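Local coordinates for Lin2722 protein (Listeria innocua, PDB 3DS8) that is of unknown function but belongs to an alpha/beta hydrolase family, consistent with a hydrolytic enzyme, at residues A[37-42]-A[60-65]; A[144-149]-A[192-197]. All blocks are in the same frame, centred on the assembly; numbering follows the deposited sequence.

Contact 1: residues A[37-42]-A[60-65]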
loop_
_atom_site.group_PDB
_atom_site.type_symbol
_atom_site.label_atom_id
_atom_site.label_comp_id
_atom_site.label_asym_id
_atom_site.label_seq_id
_atom_site.Cartn_x
_atom_site.Cartn_y
_atom_site.Cartn_z
ATOM N N LEU A 37 8.843 7.059 -13.674
ATOM C CA LEU A 37 9.634 5.962 -14.206
ATOM C C LEU A 37 8.737 4.703 -14.137
ATOM O O LEU A 37 7.910 4.586 -13.232
ATOM C CB LEU A 37 10.869 5.829 -13.308
ATOM C CG LEU A 37 11.950 4.830 -13.541
ATOM C CD1 LEU A 37 13.185 5.168 -12.682
ATOM C CD2 LEU A 37 11.385 3.553 -13.198
ATOM N N THR A 38 8.836 3.806 -15.122
ATOM C CA THR A 38 8.174 2.502 -15.024
ATOM C C THR A 38 9.232 1.439 -14.758
ATOM O O THR A 38 10.270 1.428 -15.404
ATOM C CB THR A 38 7.337 2.184 -16.283
ATOM O OG1 THR A 38 6.232 3.098 -16.343
ATOM C CG2 THR A 38 6.806 0.727 -16.271
HETATM N N MSE A 39 8.984 0.564 -13.782
HETATM C CA MSE A 39 9.912 -0.508 -13.469
HETATM C C MSE A 39 9.143 -1.790 -13.437
HETATM O O MSE A 39 8.070 -1.838 -12.873
HETATM C CB MSE A 39 10.539 -0.381 -12.091
HETATM C CG MSE A 39 11.559 0.656 -11.926
HETATM SE SE MSE A 39 12.436 0.349 -10.156
HETATM C CE MSE A 39 13.502 -1.163 -10.534
ATOM N N THR A 40 9.714 -2.858 -13.983
ATOM C CA THR A 40 9.048 -4.128 -13.882
ATOM C C THR A 40 10.055 -5.209 -13.492
ATOM O O THR A 40 11.260 -5.082 -13.756
ATOM C CB THR A 40 8.379 -4.448 -15.215
ATOM O OG1 THR A 40 9.348 -4.389 -16.246
ATOM C CG2 THR A 40 7.267 -3.397 -15.567
ATOM N N VAL A 41 9.565 -6.271 -12.871
ATOM C CA VAL A 41 10.442 -7.362 -12.392
ATOM C C VAL A 41 9.789 -8.688 -12.751
ATOM O O VAL A 41 8.561 -8.805 -12.844
ATOM C CB VAL A 41 10.779 -7.252 -10.857
ATOM C CG1 VAL A 41 9.485 -7.350 -9.972
ATOM C CG2 VAL A 41 11.804 -8.358 -10.387
ATOM N N ASN A 42 10.647 -9.667 -13.009
ATOM C CA ASN A 42 10.259 -11.010 -13.370
ATOM C C ASN A 42 11.130 -11.919 -12.506
ATOM O O ASN A 42 12.365 -11.828 -12.549
ATOM C CB ASN A 42 10.567 -11.204 -14.846
ATOM C CG ASN A 42 10.142 -12.535 -15.396
ATOM O OD1 ASN A 42 9.894 -13.518 -14.678
ATOM N ND2 ASN A 42 10.100 -12.592 -16.710
ATOM N N PRO A 60 8.918 11.927 -7.458
ATOM C CA PRO A 60 8.844 11.121 -8.673
ATOM C C PRO A 60 8.061 9.835 -8.437
ATOM O O PRO A 60 8.196 9.196 -7.402
ATOM C CB PRO A 60 10.306 10.852 -9.014
ATOM C CG PRO A 60 11.007 10.978 -7.716
ATOM C CD PRO A 60 10.305 12.074 -6.988
ATOM N N ILE A 61 7.228 9.486 -9.399
ATOM C CA ILE A 61 6.404 8.297 -9.339
ATOM C C ILE A 61 7.120 7.093 -9.989
ATOM O O ILE A 61 7.662 7.167 -11.109
ATOM C CB ILE A 61 5.030 8.574 -9.980
ATOM C CG1 ILE A 61 4.260 9.589 -9.113
ATOM C CG2 ILE A 61 4.212 7.257 -10.177
ATOM C CD1 ILE A 61 2.985 10.053 -9.768
ATOM N N ILE A 62 7.129 5.987 -9.265
ATOM C CA ILE A 62 7.618 4.716 -9.791
ATOM C C ILE A 62 6.429 3.785 -10.036
ATOM O O ILE A 62 5.817 3.244 -9.108
ATOM C CB ILE A 62 8.637 4.059 -8.840
ATOM C CG1 ILE A 62 9.705 5.072 -8.378
ATOM C CG2 ILE A 62 9.213 2.740 -9.487
ATOM C CD1 ILE A 62 10.583 5.711 -9.434
ATOM N N LYS A 63 6.062 3.656 -11.295
ATOM C CA LYS A 63 4.976 2.774 -11.686
ATOM C C LYS A 63 5.547 1.368 -11.760
ATOM O O LYS A 63 6.333 1.051 -12.637
ATOM C CB LYS A 63 4.394 3.205 -13.029
ATOM C CG LYS A 63 3.849 4.617 -12.998
ATOM C CD LYS A 63 3.132 4.985 -14.304
ATOM C CE LYS A 63 2.626 6.395 -14.263
ATOM N NZ LYS A 63 2.009 6.781 -15.571
ATOM N N PHE A 64 5.121 0.523 -10.845
ATOM C CA PHE A 64 5.759 -0.782 -10.696
ATOM C C PHE A 64 4.910 -1.920 -11.259
ATOM O O PHE A 64 3.695 -1.945 -11.071
ATOM C CB PHE A 64 6.090 -1.036 -9.224
ATOM C CG PHE A 64 7.145 -2.051 -9.035
ATOM C CD1 PHE A 64 8.477 -1.680 -9.048
ATOM C CD2 PHE A 64 6.819 -3.383 -8.881
ATOM C CE1 PHE A 64 9.476 -2.609 -8.910
ATOM C CE2 PHE A 64 7.815 -4.337 -8.729
ATOM C CZ PHE A 64 9.153 -3.954 -8.751
ATOM N N GLY A 65 5.550 -2.891 -11.908
ATOM C CA GLY A 65 4.822 -4.027 -12.419
ATOM C C GLY A 65 5.513 -5.331 -12.090
ATOM O O GLY A 65 6.688 -5.460 -12.312
#
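Met-39, a selenomethionine, sits at the apolar centre, its CB against the CD1–CE1 side of the Phe-64 ring and its CG 4.0 Å from Ile-62 CG2. Phe-64 CG is anti to the backbone N (chi1 -159°), and the ring beyond it leans over the neighbouring strand, with Met-39 O 3.8 Å above one face, toward the rim. Val-41 CG1 lies 3.6 Å from Phe-64 CZ, coming to the ring obliquely. Leu-37 and Ile-62 lie side by side, Leu-37 CB 3.9 Å from Ile-62 CD1. On the face of the sheet bearing Thr-38 and Lys-63, Thr-38 OG1 touches Lys-63 CB. Five backbone hydrogen bonds, from Leu-37 N to Ile-61 O (2.8 Å) as far as Val-41 N to Gly-65 O (3.0 Å), join the strands in parallel register, as in the mostly parallel central sheet of the alpha/beta hydrolase fold. Extended beyond CG, Lys-63 carries NZ to a salt bridge with Asp-20. Helix 73-91 covers the Leu-37, Met-39 and Phe-64 face through Tyr-91, Ala-83 and Met-84, helix 20-30 meets Ile-61 and Lys-63 on the other, and strand 46-50 pairs antiparallel with 36-42 at the sheet margin.

Contact 2: residues A[144-149]-A[192-197]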
loop_
_atom_site.group_PDB
_atom_site.type_symbol
_atom_site.label_atom_id
_atom_site.label_comp_id
_atom_site.label_asym_id
_atom_site.label_seq_id
_atom_site.Cartn_x
_atom_site.Cartn_y
_atom_site.Cartn_z
HETATM N N MSE A 144 -18.430 -9.049 10.849
HETATM C CA MSE A 144 -19.072 -7.822 10.418
HETATM C C MSE A 144 -18.984 -6.687 11.431
HETATM O O MSE A 144 -19.653 -5.665 11.242
HETATM C CB MSE A 144 -20.559 -8.110 10.178
HETATM C CG MSE A 144 -20.803 -9.219 9.190
HETATM SE SE MSE A 144 -22.695 -9.521 8.903
HETATM C CE MSE A 144 -23.371 -9.065 10.707
ATOM N N ASP A 145 -18.235 -6.873 12.517
ATOM C CA ASP A 145 -18.182 -5.876 13.603
ATOM C C ASP A 145 -17.101 -4.858 13.298
ATOM O O ASP A 145 -15.912 -5.143 13.480
ATOM C CB ASP A 145 -17.891 -6.553 14.921
ATOM C CG ASP A 145 -17.805 -5.570 16.081
ATOM O OD1 ASP A 145 -18.098 -4.362 15.883
ATOM O OD2 ASP A 145 -17.421 -6.029 17.184
ATOM N N LEU A 146 -17.480 -3.684 12.806
ATOM C CA LEU A 146 -16.455 -2.703 12.423
ATOM C C LEU A 146 -15.744 -2.102 13.638
ATOM O O LEU A 146 -14.733 -1.464 13.468
ATOM C CB LEU A 146 -17.009 -1.600 11.514
ATOM C CG LEU A 146 -17.280 -2.029 10.084
ATOM C CD1 LEU A 146 -17.976 -0.899 9.406
ATOM C CD2 LEU A 146 -15.958 -2.384 9.349
ATOM N N SER A 147 -16.234 -2.345 14.847
ATOM C CA SER A 147 -15.527 -1.921 16.068
ATOM C C SER A 147 -14.579 -3.012 16.603
ATOM O O SER A 147 -14.033 -2.937 17.733
ATOM C CB SER A 147 -16.520 -1.418 17.130
ATOM O OG SER A 147 -17.158 -2.503 17.729
ATOM N N PHE A 148 -14.334 -4.016 15.770
ATOM C CA PHE A 148 -13.494 -5.141 16.164
ATOM C C PHE A 148 -12.152 -4.768 16.853
ATOM O O PHE A 148 -11.424 -3.900 16.382
ATOM C CB PHE A 148 -13.256 -6.108 14.966
ATOM C CG PHE A 148 -12.275 -5.595 13.931
ATOM C CD1 PHE A 148 -10.952 -6.042 13.931
ATOM C CD2 PHE A 148 -12.650 -4.646 13.002
ATOM C CE1 PHE A 148 -10.037 -5.562 13.009
ATOM C CE2 PHE A 148 -11.753 -4.136 12.081
ATOM C CZ PHE A 148 -10.434 -4.584 12.076
ATOM N N LYS A 149 -11.847 -5.491 17.931
ATOM C CA LYS A 149 -10.566 -5.464 18.640
ATOM C C LYS A 149 -9.768 -6.731 18.377
ATOM O O LYS A 149 -8.610 -6.783 18.732
ATOM C CB LYS A 149 -10.784 -5.398 20.158
ATOM C CG LYS A 149 -11.763 -4.328 20.636
ATOM C CD LYS A 149 -11.148 -2.972 20.606
ATOM C CE LYS A 149 -12.145 -1.913 21.144
ATOM N NZ LYS A 149 -13.115 -1.453 20.073
ATOM N N PRO A 192 -13.646 -8.961 2.621
ATOM C CA PRO A 192 -14.412 -8.449 3.762
ATOM C C PRO A 192 -13.795 -7.143 4.243
ATOM O O PRO A 192 -12.574 -6.998 4.358
ATOM C CB PRO A 192 -14.306 -9.578 4.807
ATOM C CG PRO A 192 -13.975 -10.792 4.006
ATOM C CD PRO A 192 -13.134 -10.308 2.875
ATOM N N THR A 193 -14.653 -6.188 4.543
ATOM C CA THR A 193 -14.211 -4.874 4.951
ATOM C C THR A 193 -13.260 -4.948 6.122
ATOM O O THR A 193 -12.216 -4.287 6.140
ATOM C CB THR A 193 -15.440 -3.988 5.288
ATOM O OG1 THR A 193 -16.345 -4.007 4.187
ATOM C CG2 THR A 193 -15.012 -2.597 5.568
ATOM N N ILE A 194 -13.566 -5.842 7.065
ATOM C CA ILE A 194 -12.713 -6.000 8.218
ATOM C C ILE A 194 -11.289 -6.504 7.878
ATOM O O ILE A 194 -10.323 -6.112 8.508
ATOM C CB ILE A 194 -13.395 -6.887 9.260
ATOM C CG1 ILE A 194 -14.479 -6.022 9.963
ATOM C CG2 ILE A 194 -12.385 -7.503 10.273
ATOM C CD1 ILE A 194 -15.506 -6.772 10.598
ATOM N N SER A 195 -11.190 -7.387 6.900
ATOM C CA SER A 195 -9.887 -7.902 6.419
ATOM C C SER A 195 -9.052 -6.757 5.919
ATOM O O SER A 195 -7.859 -6.671 6.208
ATOM C CB SER A 195 -10.066 -8.921 5.316
ATOM O OG SER A 195 -8.801 -9.407 4.882
ATOM N N SER A 196 -9.679 -5.847 5.188
ATOM C CA SER A 196 -8.964 -4.654 4.675
ATOM C C SER A 196 -8.598 -3.575 5.710
ATOM O O SER A 196 -7.843 -2.640 5.394
ATOM C CB SER A 196 -9.697 -4.057 3.450
ATOM O OG SER A 196 -11.065 -4.040 3.588
ATOM N N LEU A 197 -9.107 -3.735 6.942
ATOM C CA LEU A 197 -8.778 -2.877 8.066
ATOM C C LEU A 197 -8.004 -3.584 9.158
ATOM O O LEU A 197 -7.731 -2.980 10.194
ATOM C CB LEU A 197 -10.059 -2.332 8.657
ATOM C CG LEU A 197 -10.940 -1.443 7.780
ATOM C CD1 LEU A 197 -12.298 -1.267 8.536
ATOM C CD2 LEU A 197 -10.288 -0.117 7.439
#
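Leu-146 and Ile-194 bring their CA atoms within 6.5 Å where a type I beta turn, Asp-145 to Phe-148, packs against the short, weakly bonded helix 193-196. The turn is closed by Phe-148 N to Asp-145 O and doubled by an Asx turn, Asp-145 OD1 accepting from Ser-147 N from above the carboxylate plane; the same oxygen also accepts from Ser-147 OG, on its syn side. The two elements are a loop and a short helix beside the sheet of an alpha/beta hydrolase fold, and the Thr-193 side chain lies near a possible Ser-102, His-222, Asp-188 triad without touching it.

Ile-194 carries most of the contact from the helix side. Its CG2 sits over the centre of the Phe-148 ring, 3.8 Å from the centroid and only 7° off the normal, a CH-pi contact. The two side chains slide past each other in opposite directions, and Ile-194 CG1 also lies 3.8 Å from Phe-148 CD2. Phe-148 holds CG between its own backbone N and carbonyl carbon (chi1 75°), and the ring's edge reaches Leu-197, whose O is 3.7 Å from Phe-148 CZ. Leu-146 sets CD2 against two methyls of 192-197, Thr-193 CG2 and Leu-197 CD1, each 3.9 Å away.

Around this apolar packing, Arg-200 NH1 hydrogen-bonds to the carbonyl oxygens of Leu-146 and Phe-148, while Thr-193 OG1 bonds to Gly-179 O. At the tip of Ile-194, CD1 rests against the backbone of the turn, 3.3 Å from both Asp-145 N and Asp-145 O.

Contact 1 closes before contact 2 opens along the chain, and the two lie on opposite sides of its centre, about 32 Å between centres and about 20 Å between nearest atoms. Both belong to one fold, contact 1 within the sheet and contact 2 beside it. Contact 1 joins two parallel strands near one margin of the mixed sheet. Contact 2 joins a loop and a short helix toward the other half, where Leu-146 and Leu-197 reach strands 173-180 and 209-216. Strands 6-9, 95-101 and 123-130 lie between. The pair thus illustrates how an alpha/beta hydrolase combines a hydrogen-bonded sheet with apolar packing of a loop on a short helix, the Thr-193 side chain of contact 2 lying near a possible triad.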